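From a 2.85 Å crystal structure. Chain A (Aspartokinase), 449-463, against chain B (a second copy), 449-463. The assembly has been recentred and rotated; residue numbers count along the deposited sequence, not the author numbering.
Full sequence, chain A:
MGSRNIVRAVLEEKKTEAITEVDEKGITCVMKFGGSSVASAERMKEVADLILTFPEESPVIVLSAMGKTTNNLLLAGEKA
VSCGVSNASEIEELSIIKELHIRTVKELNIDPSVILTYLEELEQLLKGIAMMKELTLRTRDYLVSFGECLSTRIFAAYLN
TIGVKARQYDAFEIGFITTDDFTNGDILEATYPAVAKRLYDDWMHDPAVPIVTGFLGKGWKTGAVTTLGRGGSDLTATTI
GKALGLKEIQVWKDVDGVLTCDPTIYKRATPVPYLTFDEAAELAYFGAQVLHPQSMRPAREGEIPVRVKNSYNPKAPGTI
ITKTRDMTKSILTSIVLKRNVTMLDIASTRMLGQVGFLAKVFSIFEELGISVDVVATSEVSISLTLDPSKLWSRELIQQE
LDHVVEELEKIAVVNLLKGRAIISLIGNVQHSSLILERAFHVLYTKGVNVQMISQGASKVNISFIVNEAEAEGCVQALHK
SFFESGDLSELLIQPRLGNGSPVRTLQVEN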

ATOM      1  N   ASN A 449     -20.806  -2.271   3.267  1.00 49.37           N
ATOM      2  CA  ASN A 449     -19.780  -1.361   2.766  1.00 49.42           C
ATOM      3  C   ASN A 449     -18.384  -1.883   3.051  1.00 49.23           C
ATOM      4  O   ASN A 449     -18.044  -2.176   4.195  1.00 49.60           O
ATOM      5  N   VAL A 450     -17.590  -2.007   1.997  1.00 48.94           N
ATOM      6  CA  VAL A 450     -16.208  -2.443   2.104  1.00 48.69           C
ATOM      7  C   VAL A 450     -15.395  -1.337   2.752  1.00 48.55           C
ATOM      8  O   VAL A 450     -15.453  -0.183   2.323  1.00 48.60           O
ATOM      9  N   GLN A 451     -14.641  -1.695   3.788  1.00 48.57           N
ATOM     10  CA  GLN A 451     -13.849  -0.719   4.545  1.00 48.68           C
ATOM     11  C   GLN A 451     -12.520  -0.353   3.890  1.00 48.67           C
ATOM     12  O   GLN A 451     -12.009   0.745   4.103  1.00 48.60           O
ATOM     13  N   MET A 452     -11.970  -1.269   3.095  1.00 48.56           N
ATOM     14  CA  MET A 452     -10.666  -1.073   2.477  1.00 48.70           C
ATOM     15  C   MET A 452     -10.592  -1.887   1.190  1.00 48.84           C
ATOM     16  O   MET A 452     -10.953  -3.066   1.181  1.00 49.47           O
ATOM     17  N   ILE A 453     -10.148  -1.252   0.104  1.00 48.46           N
ATOM     18  CA  ILE A 453     -10.011  -1.926  -1.192  1.00 48.10           C
ATOM     19  C   ILE A 453      -8.552  -1.851  -1.656  1.00 48.28           C
ATOM     20  O   ILE A 453      -7.891  -0.825  -1.467  1.00 48.32           O
ATOM     21  N   SER A 454      -8.048  -2.938  -2.242  1.00 48.24           N
ATOM     22  CA  SER A 454      -6.661  -2.973  -2.710  1.00 48.49           C
ATOM     23  C   SER A 454      -6.422  -3.923  -3.884  1.00 48.73           C
ATOM     24  O   SER A 454      -6.506  -5.145  -3.739  1.00 48.86           O
ATOM     25  N   GLN A 455      -6.129  -3.341  -5.045  1.00 49.00           N
ATOM     26  CA  GLN A 455      -5.732  -4.095  -6.234  1.00 49.36           C
ATOM     27  C   GLN A 455      -4.459  -3.510  -6.821  1.00 49.24           C
ATOM     28  O   GLN A 455      -4.374  -2.306  -7.051  1.00 49.49           O
ATOM     29  N   GLY A 456      -3.476  -4.368  -7.071  1.00 49.11           N
ATOM     30  CA  GLY A 456      -2.199  -3.945  -7.648  1.00 48.71           C
ATOM     31  C   GLY A 456      -2.230  -3.953  -9.159  1.00 48.36           C
ATOM     32  O   GLY A 456      -3.223  -4.368  -9.753  1.00 48.32           O
ATOM     33  N   ALA A 457      -1.132  -3.508  -9.769  1.00 48.37           N
ATOM     34  CA  ALA A 457      -1.022  -3.310 -11.224  1.00 48.24           C
ATOM     35  C   ALA A 457      -1.521  -4.491 -12.058  1.00 48.24           C
ATOM     36  O   ALA A 457      -0.820  -5.491 -12.207  1.00 47.99           O
ATOM     37  N   SER A 458      -2.741  -4.350 -12.585  1.00 48.55           N
ATOM     38  CA  SER A 458      -3.414  -5.349 -13.429  1.00 48.95           C
ATOM     39  C   SER A 458      -3.413  -6.769 -12.848  1.00 49.49           C
ATOM     40  O   SER A 458      -3.375  -7.760 -13.591  1.00 49.78           O
ATOM     41  N   LYS A 459      -3.464  -6.862 -11.524  1.00 49.95           N
ATOM     42  CA  LYS A 459      -3.374  -8.148 -10.841  1.00 50.48           C
ATOM     43  C   LYS A 459      -4.712  -8.871 -10.886  1.00 51.00           C
ATOM     44  O   LYS A 459      -5.760  -8.235 -10.965  1.00 51.43           O
ATOM     45  N   VAL A 460      -4.668 -10.198 -10.867  1.00 51.53           N
ATOM     46  CA  VAL A 460      -5.882 -11.025 -10.865  1.00 51.94           C
ATOM     47  C   VAL A 460      -6.630 -10.967  -9.521  1.00 52.44           C
ATOM     48  O   VAL A 460      -7.789 -11.367  -9.429  1.00 52.88           O
ATOM     49  N   ASN A 461      -5.955 -10.445  -8.499  1.00 52.85           N
ATOM     50  CA  ASN A 461      -6.423 -10.451  -7.111  1.00 53.17           C
ATOM     51  C   ASN A 461      -6.847  -9.060  -6.636  1.00 53.29           C
ATOM     52  O   ASN A 461      -6.033  -8.139  -6.588  1.00 53.39           O
ATOM     53  N   ILE A 462      -8.119  -8.913  -6.279  1.00 53.45           N
ATOM     54  CA  ILE A 462      -8.588  -7.687  -5.622  1.00 53.77           C
ATOM     55  C   ILE A 462      -9.191  -7.999  -4.254  1.00 53.61           C
ATOM     56  O   ILE A 462     -10.022  -8.897  -4.126  1.00 53.89           O
ATOM     57  N   SER A 463      -8.758  -7.261  -3.236  1.00 53.28           N
ATOM     58  CA  SER A 463      -9.166  -7.542  -1.865  1.00 53.03           C
ATOM     59  C   SER A 463     -10.115  -6.493  -1.285  1.00 52.89           C
ATOM     60  O   SER A 463      -9.896  -5.292  -1.447  1.00 53.05           O
TER
ATOM     61  N   ASN B 449     -10.964  -0.751 -18.138  1.00 49.71           N
ATOM     62  CA  ASN B 449     -10.595  -1.520 -16.954  1.00 49.71           C
ATOM     63  C   ASN B 449      -9.541  -0.791 -16.133  1.00 49.56           C
ATOM     64  O   ASN B 449      -8.467  -0.455 -16.632  1.00 49.74           O
ATOM     65  N   VAL B 450      -9.874  -0.530 -14.875  1.00 49.34           N
ATOM     66  CA  VAL B 450      -8.961   0.106 -13.935  1.00 49.09           C
ATOM     67  C   VAL B 450      -7.758  -0.801 -13.708  1.00 48.93           C
ATOM     68  O   VAL B 450      -7.900  -2.002 -13.488  1.00 48.82           O
ATOM     69  N   GLN B 451      -6.569  -0.220 -13.777  1.00 49.13           N
ATOM     70  CA  GLN B 451      -5.345  -0.996 -13.616  1.00 49.27           C
ATOM     71  C   GLN B 451      -4.981  -1.254 -12.164  1.00 49.29           C
ATOM     72  O   GLN B 451      -4.367  -2.279 -11.867  1.00 49.31           O
ATOM     73  N   MET B 452      -5.355  -0.333 -11.271  1.00 49.24           N
ATOM     74  CA  MET B 452      -4.978  -0.414  -9.854  1.00 49.32           C
ATOM     75  C   MET B 452      -5.957   0.368  -8.978  1.00 49.21           C
ATOM     76  O   MET B 452      -6.301   1.510  -9.300  1.00 49.60           O
ATOM     77  N   ILE B 453      -6.411  -0.256  -7.887  1.00 48.79           N
ATOM     78  CA  ILE B 453      -7.413   0.346  -6.994  1.00 48.50           C
ATOM     79  C   ILE B 453      -6.890   0.397  -5.561  1.00 48.56           C
ATOM     80  O   ILE B 453      -6.333  -0.584  -5.073  1.00 48.67           O
ATOM     81  N   SER B 454      -7.075   1.535  -4.891  1.00 48.55           N
ATOM     82  CA  SER B 454      -6.603   1.709  -3.515  1.00 48.67           C
ATOM     83  C   SER B 454      -7.502   2.615  -2.663  1.00 48.70           C
ATOM     84  O   SER B 454      -7.585   3.818  -2.898  1.00 48.80           O
ATOM     85  N   GLN B 455      -8.177   2.019  -1.678  1.00 48.86           N
ATOM     86  CA  GLN B 455      -8.955   2.760  -0.670  1.00 48.88           C
ATOM     87  C   GLN B 455      -8.543   2.319   0.726  1.00 48.69           C
ATOM     88  O   GLN B 455      -8.489   1.126   1.010  1.00 48.81           O
ATOM     89  N   GLY B 456      -8.258   3.280   1.597  1.00 48.54           N
ATOM     90  CA  GLY B 456      -7.886   2.981   2.982  1.00 48.34           C
ATOM     91  C   GLY B 456      -9.066   2.918   3.937  1.00 48.13           C
ATOM     92  O   GLY B 456     -10.187   3.271   3.572  1.00 48.08           O
ATOM     93  N   ALA B 457      -8.798   2.472   5.162  1.00 48.27           N
ATOM     94  CA  ALA B 457      -9.815   2.248   6.200  1.00 48.46           C
ATOM     95  C   ALA B 457     -10.940   3.295   6.234  1.00 48.66           C
ATOM     96  O   ALA B 457     -10.785   4.370   6.812  1.00 48.55           O
ATOM     97  N   SER B 458     -12.062   2.961   5.595  1.00 49.05           N
ATOM     98  CA  SER B 458     -13.257   3.806   5.529  1.00 49.63           C
ATOM     99  C   SER B 458     -13.002   5.248   5.088  1.00 50.09           C
ATOM    100  O   SER B 458     -13.756   6.163   5.437  1.00 50.45           O
ATOM    101  N   LYS B 459     -11.940   5.441   4.314  1.00 50.60           N
ATOM    102  CA  LYS B 459     -11.573   6.755   3.806  1.00 50.94           C
ATOM    103  C   LYS B 459     -12.547   7.224   2.731  1.00 51.35           C
ATOM    104  O   LYS B 459     -13.167   6.409   2.054  1.00 51.54           O
ATOM    105  N   VAL B 460     -12.694   8.539   2.600  1.00 51.91           N
ATOM    106  CA  VAL B 460     -13.637   9.127   1.642  1.00 52.37           C
ATOM    107  C   VAL B 460     -13.092   9.096   0.211  1.00 52.85           C
ATOM    108  O   VAL B 460     -13.835   9.298  -0.749  1.00 53.24           O
ATOM    109  N   ASN B 461     -11.796   8.825   0.089  1.00 53.19           N
ATOM    110  CA  ASN B 461     -11.092   8.820  -1.190  1.00 53.36           C
ATOM    111  C   ASN B 461     -10.850   7.399  -1.684  1.00 53.47           C
ATOM    112  O   ASN B 461     -10.324   6.570  -0.947  1.00 53.64           O
ATOM    113  N   ILE B 462     -11.225   7.122  -2.929  1.00 53.56           N
ATOM    114  CA  ILE B 462     -10.839   5.864  -3.582  1.00 53.82           C
ATOM    115  C   ILE B 462     -10.214   6.140  -4.946  1.00 53.73           C
ATOM    116  O   ILE B 462     -10.793   6.853  -5.768  1.00 53.96           O
ATOM    117  N   SER B 463      -9.033   5.574  -5.178  1.00 53.45           N
ATOM    118  CA  SER B 463      -8.262   5.870  -6.387  1.00 53.11           C
ATOM    119  C   SER B 463      -8.275   4.749  -7.414  1.00 52.88           C
ATOM    120  O   SER B 463      -8.102   3.580  -7.075  1.00 53.08           O
TER

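The two copies pair their 452-455 strands antiparallel about S454(A) and S454(B), which face each other as a non-hydrogen-bonded pair, and the backbone meets most of its own polar needs. On each side of this pair I453 and Q455 exchange two bonds: Q455(B) N donates to I453(A) O (2.9 Å) and I453(A) N to Q455(B) O (3.0 Å), while Q455(A) N donates to I453(B) O (2.8 Å) and I453(B) N to Q455(A) O (3.0 Å). Beyond the strands, the type II turns bring S458(B) N to Q451(A) O and S458(A) N to Q451(B) O, both at 2.7 Å.

With these groups satisfied, the I453 and Q455 side chains of both chains share one face of the sheet and account for nearly half of the 706 Å² buried between the stretches. I453 is m at chi1 and t at chi2 in both chains. Its CG2 meets the CG2 of the other I453 at 4.0 Å, and I453(A) CD1 reaches I462(B) CD1 at 3.6 Å; the reciprocal pair, I462(A) CD1 to I453(B) CD1, lies at 3.7 Å. Both I462 side chains are t,t, with CA-to-CB bonds directed toward the partner stretch.

Q455 is extended (t,t) in each chain, but chi3 differs, -64° in A and 110° in B. Consequently Q455(A) places NE2 3.5 Å from V450(B) O, whereas Q455(B) places OE1 3.4 Å from V450(A) O, where two acceptors meet without a hydrogen bond. The M452 side chains are all t and leave the backbone with sideways CA-to-CB bonds; M452(A) CG packs 3.2 Å from Q455(B) O.

On the opposite face, each S454 OG finds its hydrogen bond elsewhere in the structure. Q451(A) (m,t) and S458(B) (m) share a water, which donates to Q451(A) OE1 (3.2 Å) and hydrogen-bonds S458(B) OG (2.6 Å).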

ATOM      1  CB  ASN A 449     -19.945   0.042   3.353  1.00 49.44           C
ATOM      2  CG  ASN A 449     -21.116   0.795   2.748  1.00 49.88           C
ATOM      3  OD1 ASN A 449     -21.528   0.540   1.610  1.00 49.21           O
ATOM      4  ND2 ASN A 449     -21.656   1.742   3.508  1.00 50.86           N
ATOM      5  CB  VAL A 450     -15.635  -2.795   0.714  1.00 48.79           C
ATOM      6  CG1 VAL A 450     -14.143  -3.039   0.788  1.00 49.01           C
ATOM      7  CG2 VAL A 450     -16.351  -4.015   0.141  1.00 48.47           C
ATOM      8  CB  GLN A 451     -13.591  -1.215   5.964  1.00 48.77           C
ATOM      9  CG  GLN A 451     -14.822  -1.274   6.848  1.00 48.75           C
ATOM     10  CD  GLN A 451     -14.611  -2.196   8.024  1.00 49.53           C
ATOM     11  OE1 GLN A 451     -13.714  -1.982   8.841  1.00 49.54           O
ATOM     12  NE2 GLN A 451     -15.421  -3.249   8.106  1.00 50.03           N
ATOM     13  CB  MET A 452      -9.566  -1.487   3.466  1.00 48.61           C
ATOM     14  CG  MET A 452      -8.139  -1.425   2.958  1.00 48.76           C
ATOM     15  SD  MET A 452      -6.968  -1.693   4.313  1.00 50.09           S
ATOM     16  CE  MET A 452      -5.462  -2.003   3.402  1.00 49.10           C
ATOM     17  CB  ILE A 453     -10.970  -1.333  -2.274  1.00 47.95           C
ATOM     18  CG1 ILE A 453     -12.389  -1.160  -1.719  1.00 47.28           C
ATOM     19  CG2 ILE A 453     -11.019  -2.226  -3.517  1.00 47.64           C
ATOM     20  CD1 ILE A 453     -13.245  -0.164  -2.473  1.00 45.72           C
ATOM     21  CB  SER A 454      -5.709  -3.294  -1.550  1.00 48.37           C
ATOM     22  OG  SER A 454      -4.354  -3.269  -1.963  1.00 48.42           O
ATOM     23  CB  GLN A 455      -6.836  -4.083  -7.291  1.00 49.52           C
ATOM     24  CG  GLN A 455      -6.431  -4.737  -8.611  1.00 50.64           C
ATOM     25  CD  GLN A 455      -7.536  -4.707  -9.643  1.00 53.30           C
ATOM     26  OE1 GLN A 455      -8.596  -5.304  -9.458  1.00 54.84           O
ATOM     27  NE2 GLN A 455      -7.290  -4.015 -10.748  1.00 54.57           N
ATOM     28  CB  ALA A 457       0.410  -2.971 -11.597  1.00 48.05           C
ATOM     29  CB  SER A 458      -2.835  -5.336 -14.848  1.00 48.75           C
ATOM     30  OG  SER A 458      -3.083  -4.098 -15.483  1.00 48.97           O
ATOM     31  CB  LYS A 459      -2.876  -7.965  -9.395  1.00 50.42           C
ATOM     32  CG  LYS A 459      -1.411  -7.477  -9.272  1.00 49.90           C
ATOM     33  CD  LYS A 459      -0.511  -8.225 -10.251  1.00 50.24           C
ATOM     34  CE  LYS A 459       0.910  -8.405  -9.751  1.00 50.52           C
ATOM     35  NZ  LYS A 459       1.835  -7.358 -10.243  1.00 49.53           N
ATOM     36  CB  VAL A 460      -5.578 -12.512 -11.259  1.00 51.79           C
ATOM     37  CG1 VAL A 460      -5.197 -12.617 -12.728  1.00 51.43           C
ATOM     38  CG2 VAL A 460      -4.475 -13.099 -10.391  1.00 51.53           C
ATOM     39  CB  ASN A 461      -5.290 -10.992  -6.216  1.00 53.22           C
ATOM     40  CG  ASN A 461      -5.664 -11.074  -4.732  1.00 53.64           C
ATOM     41  OD1 ASN A 461      -6.477 -10.302  -4.224  1.00 55.22           O
ATOM     42  ND2 ASN A 461      -5.039 -12.008  -4.027  1.00 53.31           N
ATOM     43  CB  ILE A 462      -9.570  -6.875  -6.510  1.00 53.92           C
ATOM     44  CG1 ILE A 462     -10.010  -5.594  -5.795  1.00 54.37           C
ATOM     45  CG2 ILE A 462     -10.763  -7.723  -6.940  1.00 54.50           C
ATOM     46  CD1 ILE A 462     -11.119  -4.835  -6.502  1.00 55.79           C
ATOM     47  CB  SER A 463      -7.934  -7.694  -0.971  1.00 53.05           C
ATOM     48  OG  SER A 463      -7.121  -8.770  -1.409  1.00 52.79           O
TER
ATOM     49  CB  ASN B 449     -10.106  -2.923 -17.328  1.00 49.66           C
ATOM     50  CG  ASN B 449     -11.213  -3.799 -17.890  1.00 50.26           C
ATOM     51  OD1 ASN B 449     -12.340  -3.816 -17.383  1.00 50.95           O
ATOM     52  ND2 ASN B 449     -10.892  -4.546 -18.935  1.00 50.87           N
ATOM     53  CB  VAL B 450      -9.679   0.421 -12.601  1.00 49.16           C
ATOM     54  CG1 VAL B 450      -8.695   0.865 -11.548  1.00 49.55           C
ATOM     55  CG2 VAL B 450     -10.743   1.491 -12.814  1.00 48.76           C
ATOM     56  CB  GLN B 451      -4.176  -0.325 -14.329  1.00 49.38           C
ATOM     57  CG  GLN B 451      -4.238  -0.414 -15.839  1.00 49.28           C
ATOM     58  CD  GLN B 451      -3.229   0.491 -16.490  1.00 49.57           C
ATOM     59  OE1 GLN B 451      -2.034   0.386 -16.227  1.00 49.59           O
ATOM     60  NE2 GLN B 451      -3.701   1.400 -17.334  1.00 50.09           N
ATOM     61  CB  MET B 452      -3.533   0.075  -9.673  1.00 49.38           C
ATOM     62  CG  MET B 452      -3.106   0.443  -8.266  1.00 50.29           C
ATOM     63  SD  MET B 452      -1.347   0.860  -8.248  1.00 52.89           S
ATOM     64  CE  MET B 452      -1.153   1.436  -6.562  1.00 52.42           C
ATOM     65  CB  ILE B 453      -8.772  -0.427  -7.021  1.00 48.49           C
ATOM     66  CG1 ILE B 453      -9.182  -0.795  -8.452  1.00 48.14           C
ATOM     67  CG2 ILE B 453      -9.881   0.382  -6.348  1.00 48.03           C
ATOM     68  CD1 ILE B 453     -10.144  -1.961  -8.541  1.00 47.18           C
ATOM     69  CB  SER B 454      -5.156   2.221  -3.512  1.00 48.64           C
ATOM     70  OG  SER B 454      -4.689   2.502  -2.198  1.00 49.43           O
ATOM     71  CB  GLN B 455     -10.463   2.541  -0.853  1.00 48.91           C
ATOM     72  CG  GLN B 455     -11.333   3.168   0.249  1.00 49.31           C
ATOM     73  CD  GLN B 455     -12.812   2.880   0.065  1.00 51.61           C
ATOM     74  OE1 GLN B 455     -13.408   2.125   0.830  1.00 52.98           O
ATOM     75  NE2 GLN B 455     -13.413   3.475  -0.960  1.00 52.85           N
ATOM     76  CB  ALA B 457      -9.152   2.134   7.563  1.00 48.31           C
ATOM     77  CB  SER B 458     -14.011   3.771   6.856  1.00 49.41           C
ATOM     78  OG  SER B 458     -14.571   2.492   7.057  1.00 50.14           O
ATOM     79  CB  LYS B 459     -10.140   6.719   3.276  1.00 50.81           C
ATOM     80  CG  LYS B 459      -9.126   7.364   4.202  1.00 50.38           C
ATOM     81  CD  LYS B 459      -8.808   6.544   5.425  1.00 49.41           C
ATOM     82  CE  LYS B 459      -8.606   7.482   6.606  1.00 49.75           C
ATOM     83  NZ  LYS B 459      -7.461   7.104   7.485  1.00 48.90           N
ATOM     84  CB  VAL B 460     -14.061  10.583   2.035  1.00 52.25           C
ATOM     85  CG1 VAL B 460     -14.876  10.578   3.317  1.00 52.00           C
ATOM     86  CG2 VAL B 460     -12.854  11.495   2.178  1.00 52.08           C
ATOM     87  CB  ASN B 461      -9.757   9.564  -1.029  1.00 53.25           C
ATOM     88  CG  ASN B 461      -8.883   9.512  -2.279  1.00 53.77           C
ATOM     89  OD1 ASN B 461      -8.535  10.545  -2.842  1.00 54.27           O
ATOM     90  ND2 ASN B 461      -8.504   8.310  -2.700  1.00 54.74           N
ATOM     91  CB  ILE B 462     -12.018   4.851  -3.687  1.00 53.95           C
ATOM     92  CG1 ILE B 462     -11.589   3.600  -4.456  1.00 54.07           C
ATOM     93  CG2 ILE B 462     -13.254   5.496  -4.310  1.00 54.51           C
ATOM     94  CD1 ILE B 462     -12.704   2.622  -4.717  1.00 54.52           C
ATOM     95  CB  SER B 463      -6.819   6.219  -6.022  1.00 53.09           C
ATOM     96  OG  SER B 463      -6.776   7.374  -5.202  1.00 52.92           O
TER
HETATM   97  O   HOH W   1     -13.028   1.133   8.657  1.00 63.39           O